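Local coordinates for protein alkylhalidase CmlS (Streptomyces venezuelae, PDB 3I3L) that acts as a flavin-dependent halogenase in chloramphenicol biosynthesis, working with a covalently held FAD, at residues Thr320-Gln326 / Tyr370-Leu374; Ser376-Phe380 / Ala432-Ile436; Gly78-Lys82 / Leu133-Glu137. All coordinates share one frame; numbering follows the deposited sequence.

Contact 1. Residues Thr320-Gln326 / Tyr370-Leu374; sequences TDPLFSQ and YHQFL. With FAD (flavin-adenine dinucleotide), chain B.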
loop_
_atom_site.group_PDB
_atom_site.type_symbol
_atom_site.label_atom_id
_atom_site.label_comp_id
_atom_site.label_asym_id
_atom_site.label_seq_id
_atom_site.Cartn_x
_atom_site.Cartn_y
_atom_site.Cartn_z
ATOM N N THR A 320 -6.354 4.264 -3.240
ATOM C CA THR A 320 -5.151 4.336 -4.033
ATOM C C THR A 320 -5.482 3.588 -5.305
ATOM O O THR A 320 -6.117 2.537 -5.242
ATOM C CB THR A 320 -3.938 3.602 -3.299
ATOM O OG1 THR A 320 -4.413 2.334 -2.762
ATOM C CG2 THR A 320 -3.394 4.409 -2.156
ATOM N N ASP A 321 -5.094 4.164 -6.451
ATOM C CA ASP A 321 -5.121 3.502 -7.766
ATOM C C ASP A 321 -4.562 2.110 -7.628
ATOM O O ASP A 321 -3.426 1.932 -7.171
ATOM C CB ASP A 321 -4.196 4.309 -8.702
ATOM C CG ASP A 321 -4.174 3.763 -10.120
ATOM O OD1 ASP A 321 -4.089 2.517 -10.289
ATOM O OD2 ASP A 321 -4.236 4.589 -11.077
ATOM N N PRO A 322 -5.368 1.105 -7.972
ATOM C CA PRO A 322 -5.081 -0.300 -7.690
ATOM C C PRO A 322 -3.976 -0.944 -8.563
ATOM O O PRO A 322 -3.837 -2.184 -8.569
ATOM C CB PRO A 322 -6.428 -0.988 -7.981
ATOM C CG PRO A 322 -7.058 -0.080 -9.083
ATOM C CD PRO A 322 -6.718 1.303 -8.533
ATOM N N LEU A 323 -3.226 -0.145 -9.304
ATOM C CA LEU A 323 -2.151 -0.645 -10.157
ATOM C C LEU A 323 -1.195 -1.586 -9.426
ATOM O O LEU A 323 -0.826 -2.615 -9.956
ATOM C CB LEU A 323 -1.341 0.523 -10.702
ATOM C CG LEU A 323 -0.210 0.229 -11.666
ATOM C CD1 LEU A 323 -0.704 -0.607 -12.901
ATOM C CD2 LEU A 323 0.462 1.529 -12.098
ATOM N N PHE A 324 -0.799 -1.202 -8.218
ATOM C CA PHE A 324 0.067 -2.040 -7.373
ATOM C C PHE A 324 -0.671 -2.820 -6.292
ATOM O O PHE A 324 -0.076 -3.284 -5.350
ATOM C CB PHE A 324 1.212 -1.208 -6.798
ATOM C CG PHE A 324 2.078 -0.577 -7.888
ATOM C CD1 PHE A 324 2.977 -1.353 -8.621
ATOM C CD2 PHE A 324 1.943 0.772 -8.210
ATOM C CE1 PHE A 324 3.784 -0.790 -9.661
ATOM C CE2 PHE A 324 2.738 1.358 -9.208
ATOM C CZ PHE A 324 3.638 0.570 -9.959
ATOM N N SER A 325 -1.976 -2.987 -6.435
ATOM C CA SER A 325 -2.720 -3.881 -5.517
ATOM C C SER A 325 -2.461 -3.593 -4.031
ATOM O O SER A 325 -2.208 -4.501 -3.269
ATOM C CB SER A 325 -2.308 -5.353 -5.824
ATOM O OG SER A 325 -2.747 -5.750 -7.120
ATOM N N GLN A 326 -2.469 -2.325 -3.638
ATOM C CA GLN A 326 -2.164 -1.906 -2.314
ATOM C C GLN A 326 -3.406 -1.829 -1.393
ATOM O O GLN A 326 -3.297 -1.526 -0.183
ATOM C CB GLN A 326 -1.529 -0.509 -2.351
ATOM C CG GLN A 326 -0.223 -0.432 -3.141
ATOM C CD GLN A 326 1.024 -0.674 -2.278
ATOM O OE1 GLN A 326 1.725 -1.681 -2.470
ATOM N NE2 GLN A 326 1.305 0.240 -1.344
ATOM N N TYR A 370 2.832 6.632 -2.301
ATOM C CA TYR A 370 2.332 5.763 -3.305
ATOM C C TYR A 370 1.917 6.610 -4.545
ATOM O O TYR A 370 2.108 6.180 -5.708
ATOM C CB TYR A 370 1.124 4.975 -2.802
ATOM C CG TYR A 370 0.575 4.110 -3.852
ATOM C CD1 TYR A 370 1.243 2.911 -4.210
ATOM C CD2 TYR A 370 -0.590 4.469 -4.568
ATOM C CE1 TYR A 370 0.754 2.100 -5.246
ATOM C CE2 TYR A 370 -1.094 3.655 -5.625
ATOM C CZ TYR A 370 -0.421 2.472 -5.948
ATOM O OH TYR A 370 -0.908 1.605 -6.940
ATOM N N HIS A 371 1.358 7.786 -4.279
ATOM C CA HIS A 371 0.857 8.697 -5.335
ATOM C C HIS A 371 2.029 9.220 -6.162
ATOM O O HIS A 371 1.953 9.206 -7.364
ATOM C CB HIS A 371 0.149 9.860 -4.625
ATOM C CG HIS A 371 -0.548 10.845 -5.518
ATOM N ND1 HIS A 371 0.119 11.819 -6.241
ATOM C CD2 HIS A 371 -1.869 11.073 -5.722
ATOM C CE1 HIS A 371 -0.758 12.578 -6.880
ATOM N NE2 HIS A 371 -1.974 12.149 -6.579
ATOM N N GLN A 372 3.077 9.720 -5.512
ATOM C CA GLN A 372 4.293 10.208 -6.193
ATOM C C GLN A 372 4.910 9.131 -7.081
ATOM O O GLN A 372 5.390 9.387 -8.172
ATOM C CB GLN A 372 5.348 10.666 -5.168
ATOM C CG GLN A 372 6.725 9.911 -5.347
ATOM C CD GLN A 372 7.552 9.648 -4.016
ATOM O OE1 GLN A 372 7.731 8.484 -3.598
ATOM N NE2 GLN A 372 8.031 10.723 -3.371
ATOM N N PHE A 373 4.873 7.912 -6.603
ATOM C CA PHE A 373 5.485 6.800 -7.262
ATOM C C PHE A 373 4.683 6.475 -8.489
ATOM O O PHE A 373 5.218 6.357 -9.592
ATOM C CB PHE A 373 5.438 5.652 -6.287
ATOM C CG PHE A 373 6.143 4.426 -6.726
ATOM C CD1 PHE A 373 5.426 3.364 -7.220
ATOM C CD2 PHE A 373 7.542 4.300 -6.550
ATOM C CE1 PHE A 373 6.119 2.168 -7.607
ATOM C CE2 PHE A 373 8.225 3.130 -6.890
ATOM C CZ PHE A 373 7.535 2.067 -7.424
ATOM N N LEU A 374 3.378 6.340 -8.289
ATOM C CA LEU A 374 2.430 6.173 -9.348
ATOM C C LEU A 374 2.618 7.168 -10.510
ATOM O O LEU A 374 2.519 6.798 -11.673
ATOM C CB LEU A 374 1.057 6.394 -8.765
ATOM C CG LEU A 374 -0.080 5.782 -9.542
ATOM C CD1 LEU A 374 0.198 4.332 -9.714
ATOM C CD2 LEU A 374 -1.332 5.989 -8.643
HETATM P PA FAD B . -14.492 -2.720 1.769
HETATM O O1A FAD B . -15.338 -1.906 0.817
HETATM O O2A FAD B . -13.830 -3.928 1.205
HETATM O O5B FAD B . -15.437 -3.156 3.028
HETATM C C5B FAD B . -16.301 -2.215 3.633
HETATM C C4B FAD B . -17.579 -2.886 4.186
HETATM O O4B FAD B . -18.342 -1.865 4.872
HETATM C C3B FAD B . -18.472 -3.440 3.102
HETATM O O3B FAD B . -18.645 -4.811 3.290
HETATM C C2B FAD B . -19.809 -2.701 3.275
HETATM O O2B FAD B . -20.887 -3.579 3.188
HETATM C C1B FAD B . -19.715 -2.108 4.673
HETATM N N9A FAD B . -20.422 -0.868 4.934
HETATM C C8A FAD B . -20.441 0.256 4.163
HETATM N N7A FAD B . -21.189 1.194 4.785
HETATM C C5A FAD B . -21.721 0.659 5.909
HETATM C C6A FAD B . -22.559 1.177 6.879
HETATM N N6A FAD B . -22.992 2.422 6.812
HETATM N N1A FAD B . -22.878 0.377 7.944
HETATM C C2A FAD B . -22.426 -0.916 8.041
HETATM N N3A FAD B . -21.593 -1.404 7.082
HETATM C C4A FAD B . -21.240 -0.633 6.030
HETATM N N1 FAD B . -7.146 -4.064 -3.577
HETATM C C2 FAD B . -6.154 -5.028 -3.512
HETATM O O2 FAD B . -5.588 -5.188 -2.439
HETATM N N3 FAD B . -5.798 -5.762 -4.613
HETATM C C4 FAD B . -6.421 -5.564 -5.816
HETATM O O4 FAD B . -6.085 -6.277 -6.816
HETATM C C4X FAD B . -7.400 -4.572 -5.903
HETATM N N5 FAD B . -8.054 -4.360 -7.085
HETATM C C5X FAD B . -9.090 -3.455 -7.132
HETATM C C6 FAD B . -9.759 -3.222 -8.343
HETATM C C7 FAD B . -10.738 -2.260 -8.402
HETATM C C7M FAD B . -11.492 -1.998 -9.684
HETATM C C8 FAD B . -11.077 -1.581 -7.236
HETATM C C8M FAD B . -12.191 -0.612 -7.229
HETATM C C9 FAD B . -10.391 -1.769 -6.031
HETATM C C9A FAD B . -9.393 -2.732 -6.011
HETATM N N10 FAD B . -8.774 -2.951 -4.814
HETATM C C10 FAD B . -7.753 -3.823 -4.759
HETATM C "C1'" FAD B . -9.115 -2.006 -3.713
HETATM C "C2'" FAD B . -9.611 -2.772 -2.509
HETATM O "O2'" FAD B . -10.598 -3.625 -2.930
HETATM C "C3'" FAD B . -10.079 -1.929 -1.353
HETATM O "O3'" FAD B . -9.015 -1.116 -0.908
HETATM C "C4'" FAD B . -10.521 -2.831 -0.152
HETATM O "O4'" FAD B . -11.689 -3.547 -0.443
HETATM C "C5'" FAD B . -10.832 -1.955 1.054
HETATM O "O5'" FAD B . -11.158 -2.747 2.161
HETATM P P FAD B . -12.100 -2.065 3.229
HETATM O O1P FAD B . -11.596 -0.670 3.527
HETATM O O2P FAD B . -12.323 -3.024 4.394
HETATM O O3P FAD B . -13.478 -1.731 2.451
#
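The phenolic oxygen of Y370 is gripped twice by the loop 320-326: OH donates to O of D321 at 2.5 Å and accepts from N of F324 at 3.1 Å. The donor lies nearly in line with the D321 carbonyl bond (163° at the oxygen). With CG anti to the backbone N (chi1 178°), Y370 reaches from helix 352-382 into the turn. T320 CB and Q326 CG lie obliquely against its ring, Q326 CG coming to 3.4 Å from CE1. The turn is braced from within: L323 N bonds to the anti lone pair of D321 OD1, an Asx turn. D321 OD2 bonds to N205 ND2 and probably to Y378 OH. The F324 ring meets Y370 rim to rim, and one of its faces receives the edge of F373 in an offset edge-to-face pair (centroids 5.5 Å apart). L374 CD1 packs on L323 CD2, and its CD2 touches the CB of D321. On the flavin side, P322 CB is 3.7 Å from FAD C5X, and S325 OG makes a weak hydrogen bond to FAD O4. The loop follows strand 310-312 and leads into helix 327-347; W235 of strand 234-240 touches D321 and L323.

Contact 2. Residues Ser376-Phe380 / Ala432-Ile436; sequences SFYTF and ASTMI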
loop_
_atom_site.group_PDB
_atom_site.type_symbol
_atom_site.label_atom_id
_atom_site.label_comp_id
_atom_site.label_asym_id
_atom_site.label_seq_id
_atom_site.Cartn_x
_atom_site.Cartn_y
_atom_site.Cartn_z
ATOM N N SER A 376 5.293 8.621 -11.523
ATOM C CA SER A 376 6.435 8.109 -12.285
ATOM C C SER A 376 6.039 7.003 -13.250
ATOM O O SER A 376 6.264 7.119 -14.444
ATOM C CB SER A 376 7.502 7.592 -11.326
ATOM O OG SER A 376 8.120 8.696 -10.731
ATOM N N PHE A 377 5.425 5.941 -12.747
ATOM C CA PHE A 377 4.987 4.864 -13.629
ATOM C C PHE A 377 4.084 5.317 -14.760
ATOM O O PHE A 377 4.328 4.946 -15.907
ATOM C CB PHE A 377 4.377 3.672 -12.898
ATOM C CG PHE A 377 5.387 2.795 -12.295
ATOM C CD1 PHE A 377 5.920 3.077 -11.035
ATOM C CD2 PHE A 377 5.838 1.683 -12.986
ATOM C CE1 PHE A 377 6.899 2.246 -10.469
ATOM C CE2 PHE A 377 6.798 0.859 -12.430
ATOM C CZ PHE A 377 7.332 1.150 -11.161
ATOM N N TYR A 378 3.056 6.120 -14.459
ATOM C CA TYR A 378 2.196 6.589 -15.544
ATOM C C TYR A 378 3.025 7.406 -16.590
ATOM O O TYR A 378 2.863 7.234 -17.782
ATOM C CB TYR A 378 0.998 7.382 -15.043
ATOM C CG TYR A 378 -0.115 6.523 -14.534
ATOM C CD1 TYR A 378 -0.599 5.482 -15.277
ATOM C CD2 TYR A 378 -0.685 6.735 -13.296
ATOM C CE1 TYR A 378 -1.638 4.688 -14.833
ATOM C CE2 TYR A 378 -1.757 5.913 -12.831
ATOM C CZ TYR A 378 -2.188 4.897 -13.609
ATOM O OH TYR A 378 -3.232 4.055 -13.193
ATOM N N THR A 379 3.898 8.307 -16.118
ATOM C CA THR A 379 4.742 9.064 -17.025
ATOM C C THR A 379 5.591 8.174 -17.976
ATOM O O THR A 379 5.734 8.504 -19.155
ATOM C CB THR A 379 5.619 10.062 -16.259
ATOM O OG1 THR A 379 4.744 10.858 -15.472
ATOM C CG2 THR A 379 6.391 10.991 -17.228
ATOM N N PHE A 380 6.128 7.062 -17.472
ATOM C CA PHE A 380 6.944 6.163 -18.311
ATOM C C PHE A 380 6.133 5.543 -19.399
ATOM O O PHE A 380 6.610 5.427 -20.551
ATOM C CB PHE A 380 7.598 5.015 -17.506
ATOM C CG PHE A 380 8.550 5.496 -16.473
ATOM C CD1 PHE A 380 9.287 6.669 -16.688
ATOM C CD2 PHE A 380 8.722 4.798 -15.278
ATOM C CE1 PHE A 380 10.170 7.139 -15.714
ATOM C CE2 PHE A 380 9.630 5.252 -14.309
ATOM C CZ PHE A 380 10.345 6.419 -14.525
ATOM N N ALA A 432 11.429 4.388 -9.523
ATOM C CA ALA A 432 10.577 3.556 -10.323
ATOM C C ALA A 432 11.351 3.062 -11.486
ATOM O O ALA A 432 11.118 1.946 -12.013
ATOM C CB ALA A 432 9.377 4.318 -10.805
ATOM N N SER A 433 12.243 3.927 -11.934
ATOM C CA SER A 433 13.154 3.593 -13.003
ATOM C C SER A 433 14.013 2.390 -12.560
ATOM O O SER A 433 14.336 1.491 -13.340
ATOM C CB SER A 433 14.016 4.814 -13.298
ATOM O OG SER A 433 14.382 4.773 -14.636
ATOM N N THR A 434 14.307 2.371 -11.271
ATOM C CA THR A 434 15.111 1.361 -10.688
ATOM C C THR A 434 14.385 0.035 -10.721
ATOM O O THR A 434 14.931 -0.935 -11.254
ATOM C CB THR A 434 15.553 1.751 -9.276
ATOM O OG1 THR A 434 16.477 2.852 -9.369
ATOM C CG2 THR A 434 16.263 0.592 -8.594
ATOM N N MET A 435 13.161 0.012 -10.175
ATOM C CA MET A 435 12.341 -1.167 -10.125
ATOM C C MET A 435 12.203 -1.807 -11.495
ATOM O O MET A 435 12.389 -2.987 -11.608
ATOM C CB MET A 435 10.958 -0.871 -9.548
ATOM C CG MET A 435 10.906 -0.806 -8.009
ATOM S SD MET A 435 9.179 -0.831 -7.324
ATOM C CE MET A 435 8.305 -1.412 -8.731
ATOM N N ILE A 436 11.915 -1.002 -12.517
ATOM C CA ILE A 436 11.653 -1.478 -13.858
ATOM C C ILE A 436 12.886 -2.147 -14.426
ATOM O O ILE A 436 12.783 -3.236 -14.991
ATOM C CB ILE A 436 11.138 -0.358 -14.816
ATOM C CG1 ILE A 436 9.732 0.140 -14.401
ATOM C CG2 ILE A 436 11.137 -0.811 -16.308
ATOM C CD1 ILE A 436 9.165 1.327 -15.276
#
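A432 sets its methyl between F377 and F380 in a helix-helix packing that joins the long helix 352-382 to the short helix 430-439. The axes of segments 376-380 and 432-436 approach to 10.5 Å with their N-to-C directions 65° apart, and no hydrogen bond crosses: the seam is made of carbon contacts, mostly between apolar side chains. A432 CB is 3.2 Å from F377 CE1, a tight approach, and 3.6 Å from F380 CE2, where it lies at the ring edge. S376 CB also reaches this methyl, at the point where the backbones come closest.

The two phenylalanines share a first torsion, with CG beside the backbone N and opposite the carbonyl carbon (chi1 -78° for F377), but their rings are spun differently about the CB-CG bond. F377 meets A432, M435 and I436 obliquely. I436 runs past it in the opposite direction, its chain extended from CA to CD1, which brings CG1 to 3.6 Å from F377 CE2 and carries CD1 onward to 3.5 Å from F380 CD2. One isoleucine thus touches both rings. M435 crosses F377 at about a right angle: its chain is straight as far as SD and then folds sharply (chi3 17°, almost eclipsed), turning the methyl CE back to F377 CZ. S433 contributes CB, near F380 CZ.

Other parts of the chain close round the seam: W105 of strand 105-108 touches M435 and I436, W409 meets the F380 ring at a small angle between planes, and W98 NE1 bonds to the carbonyl of F377. Within its own helix, F380 lays one ring face over the carbonyl oxygen of S376, which stands 3.4 Å above the ring plane, offset toward the rim.

Contact 3. Residues Gly78-Lys82 / Leu133-Glu137; sequences GLQEK and LLLDE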
loop_
_atom_site.group_PDB
_atom_site.type_symbol
_atom_site.label_atom_id
_atom_site.label_comp_id
_atom_site.label_asym_id
_atom_site.label_seq_id
_atom_site.Cartn_x
_atom_site.Cartn_y
_atom_site.Cartn_z
ATOM N N GLY A 78 -3.077 -15.132 13.882
ATOM C CA GLY A 78 -3.442 -16.540 14.142
ATOM C C GLY A 78 -4.253 -17.231 13.080
ATOM O O GLY A 78 -4.808 -18.308 13.295
ATOM N N LEU A 79 -4.270 -16.672 11.893
ATOM C CA LEU A 79 -5.121 -17.215 10.871
ATOM C C LEU A 79 -4.454 -18.199 9.892
ATOM O O LEU A 79 -5.089 -18.675 8.930
ATOM C CB LEU A 79 -5.767 -16.047 10.155
ATOM C CG LEU A 79 -6.815 -15.435 11.099
ATOM C CD1 LEU A 79 -6.805 -13.961 10.948
ATOM C CD2 LEU A 79 -8.108 -15.970 10.772
ATOM N N GLN A 80 -3.182 -18.480 10.129
ATOM C CA GLN A 80 -2.379 -19.284 9.169
ATOM C C GLN A 80 -3.001 -20.621 8.738
ATOM O O GLN A 80 -2.989 -20.969 7.553
ATOM C CB GLN A 80 -0.982 -19.541 9.674
ATOM C CG GLN A 80 -0.086 -19.821 8.559
ATOM C CD GLN A 80 -0.114 -18.696 7.529
ATOM O OE1 GLN A 80 0.276 -17.548 7.816
ATOM N NE2 GLN A 80 -0.553 -19.028 6.311
ATOM N N GLU A 81 -3.505 -21.374 9.703
ATOM C CA GLU A 81 -4.064 -22.685 9.414
ATOM C C GLU A 81 -5.350 -22.544 8.616
ATOM O O GLU A 81 -5.499 -23.215 7.615
ATOM C CB GLU A 81 -4.361 -23.424 10.717
ATOM C CG GLU A 81 -3.125 -23.867 11.461
ATOM C CD GLU A 81 -3.434 -25.072 12.318
ATOM O OE1 GLU A 81 -4.114 -24.889 13.369
ATOM O OE2 GLU A 81 -3.017 -26.199 11.917
ATOM N N LYS A 82 -6.276 -21.672 9.049
ATOM C CA LYS A 82 -7.496 -21.436 8.285
ATOM C C LYS A 82 -7.176 -21.007 6.846
ATOM O O LYS A 82 -7.810 -21.470 5.885
ATOM C CB LYS A 82 -8.452 -20.461 8.992
ATOM C CG LYS A 82 -9.456 -21.171 9.988
ATOM C CD LYS A 82 -10.536 -20.240 10.558
ATOM C CE LYS A 82 -11.924 -20.309 9.773
ATOM N NZ LYS A 82 -12.870 -19.034 9.854
ATOM N N LEU A 133 -14.324 -15.272 5.685
ATOM C CA LEU A 133 -13.432 -16.078 6.505
ATOM C C LEU A 133 -12.889 -15.250 7.698
ATOM O O LEU A 133 -12.885 -15.712 8.813
ATOM C CB LEU A 133 -12.291 -16.621 5.629
ATOM C CG LEU A 133 -11.144 -17.558 6.042
ATOM C CD1 LEU A 133 -10.127 -16.887 6.904
ATOM C CD2 LEU A 133 -11.653 -18.821 6.719
ATOM N N LEU A 134 -12.464 -14.019 7.438
ATOM C CA LEU A 134 -12.049 -13.094 8.468
ATOM C C LEU A 134 -13.150 -12.773 9.447
ATOM O O LEU A 134 -12.924 -12.726 10.678
ATOM C CB LEU A 134 -11.591 -11.785 7.848
ATOM C CG LEU A 134 -10.397 -11.806 6.896
ATOM C CD1 LEU A 134 -9.879 -10.345 6.652
ATOM C CD2 LEU A 134 -9.262 -12.646 7.447
ATOM N N LEU A 135 -14.338 -12.544 8.926
ATOM C CA LEU A 135 -15.422 -12.126 9.772
ATOM C C LEU A 135 -15.881 -13.272 10.709
ATOM O O LEU A 135 -16.176 -13.044 11.868
ATOM C CB LEU A 135 -16.593 -11.571 8.926
ATOM C CG LEU A 135 -17.601 -10.736 9.744
ATOM C CD1 LEU A 135 -16.856 -9.574 10.530
ATOM C CD2 LEU A 135 -18.702 -10.179 8.855
ATOM N N ASP A 136 -15.961 -14.484 10.169
ATOM C CA ASP A 136 -16.285 -15.687 10.925
ATOM C C ASP A 136 -15.203 -15.975 11.936
ATOM O O ASP A 136 -15.477 -16.386 13.036
ATOM C CB ASP A 136 -16.441 -16.877 9.961
ATOM C CG ASP A 136 -17.716 -16.812 9.174
ATOM O OD1 ASP A 136 -18.533 -15.910 9.417
ATOM O OD2 ASP A 136 -17.915 -17.660 8.270
ATOM N N GLU A 137 -13.945 -15.765 11.565
ATOM C CA GLU A 137 -12.917 -15.838 12.586
ATOM C C GLU A 137 -13.207 -14.878 13.749
ATOM O O GLU A 137 -13.141 -15.292 14.917
ATOM C CB GLU A 137 -11.518 -15.654 11.998
ATOM C CG GLU A 137 -10.465 -15.772 13.028
ATOM C CD GLU A 137 -10.418 -17.156 13.642
ATOM O OE1 GLU A 137 -10.692 -18.123 12.897
ATOM O OE2 GLU A 137 -10.075 -17.256 14.856
HETATM O O HOH W 1 -7.349 -18.667 15.091
#
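Across segments 78-82 and 133-137 the nearest backbone pairs are L79 with E137 (CA to CA 8.1 Å) and K82 with L133, so the pairing runs in opposite senses, though the backbones are far from antiparallel. G78 ends the preceding helix 68-76 in a Schellman motif with positive phi (95°); after L79 the chain enters helix 80-86, facing helix 127-140. L79 and E137 lie alongside, pointing opposite ways, with L79 CD2 3.3 Å from E137 CG. The L79 methyls also make loose apolar contacts, CD2 with L133 and CD1 with L134. Both helices belong to the FAD-binding domain, where L79 and E137 also touch L40 on helix 33-44, the helix that follows a probable Rossmann-type glycine motif. K82 runs antiparallel to the L133 side chain and bends at chi3 (97°). Its CE packs tightly on L133 CD2 at 3.4 Å, and NZ forms a long salt bridge of 3.9 Å to E137 OE1. The glutamate bends at chi2, and its OE2 has a stronger partner in R141. A water donates to that same OE2 and to the carbonyl oxygen of G78, 3.1 Å from each, tying the Schellman turn to the carboxylate.

Overall arrangement
Contact 3 comes first along the chain, and contact 1 closes before contact 2 opens. Contacts 1 and 2 are neighbours, with centres 12 Å apart, and both use helix 352-382. Their side chains meet directly: F324 packs on F377, and F373 on M435. Packing therefore runs continuously from the loop beside the flavin to helix 430-439. Contact 3 shares none of these helices; its centre is 27 Å from that of contact 1, while contacts 2 and 3 lie on opposite sides of the chain's centre, their own centres 36 Å apart. Contacts 1 and 3 both fall in the FAD-binding domain: P322 and S325 line the flavin pocket, whereas the L134 side chain stays about 8 Å from the cofactor.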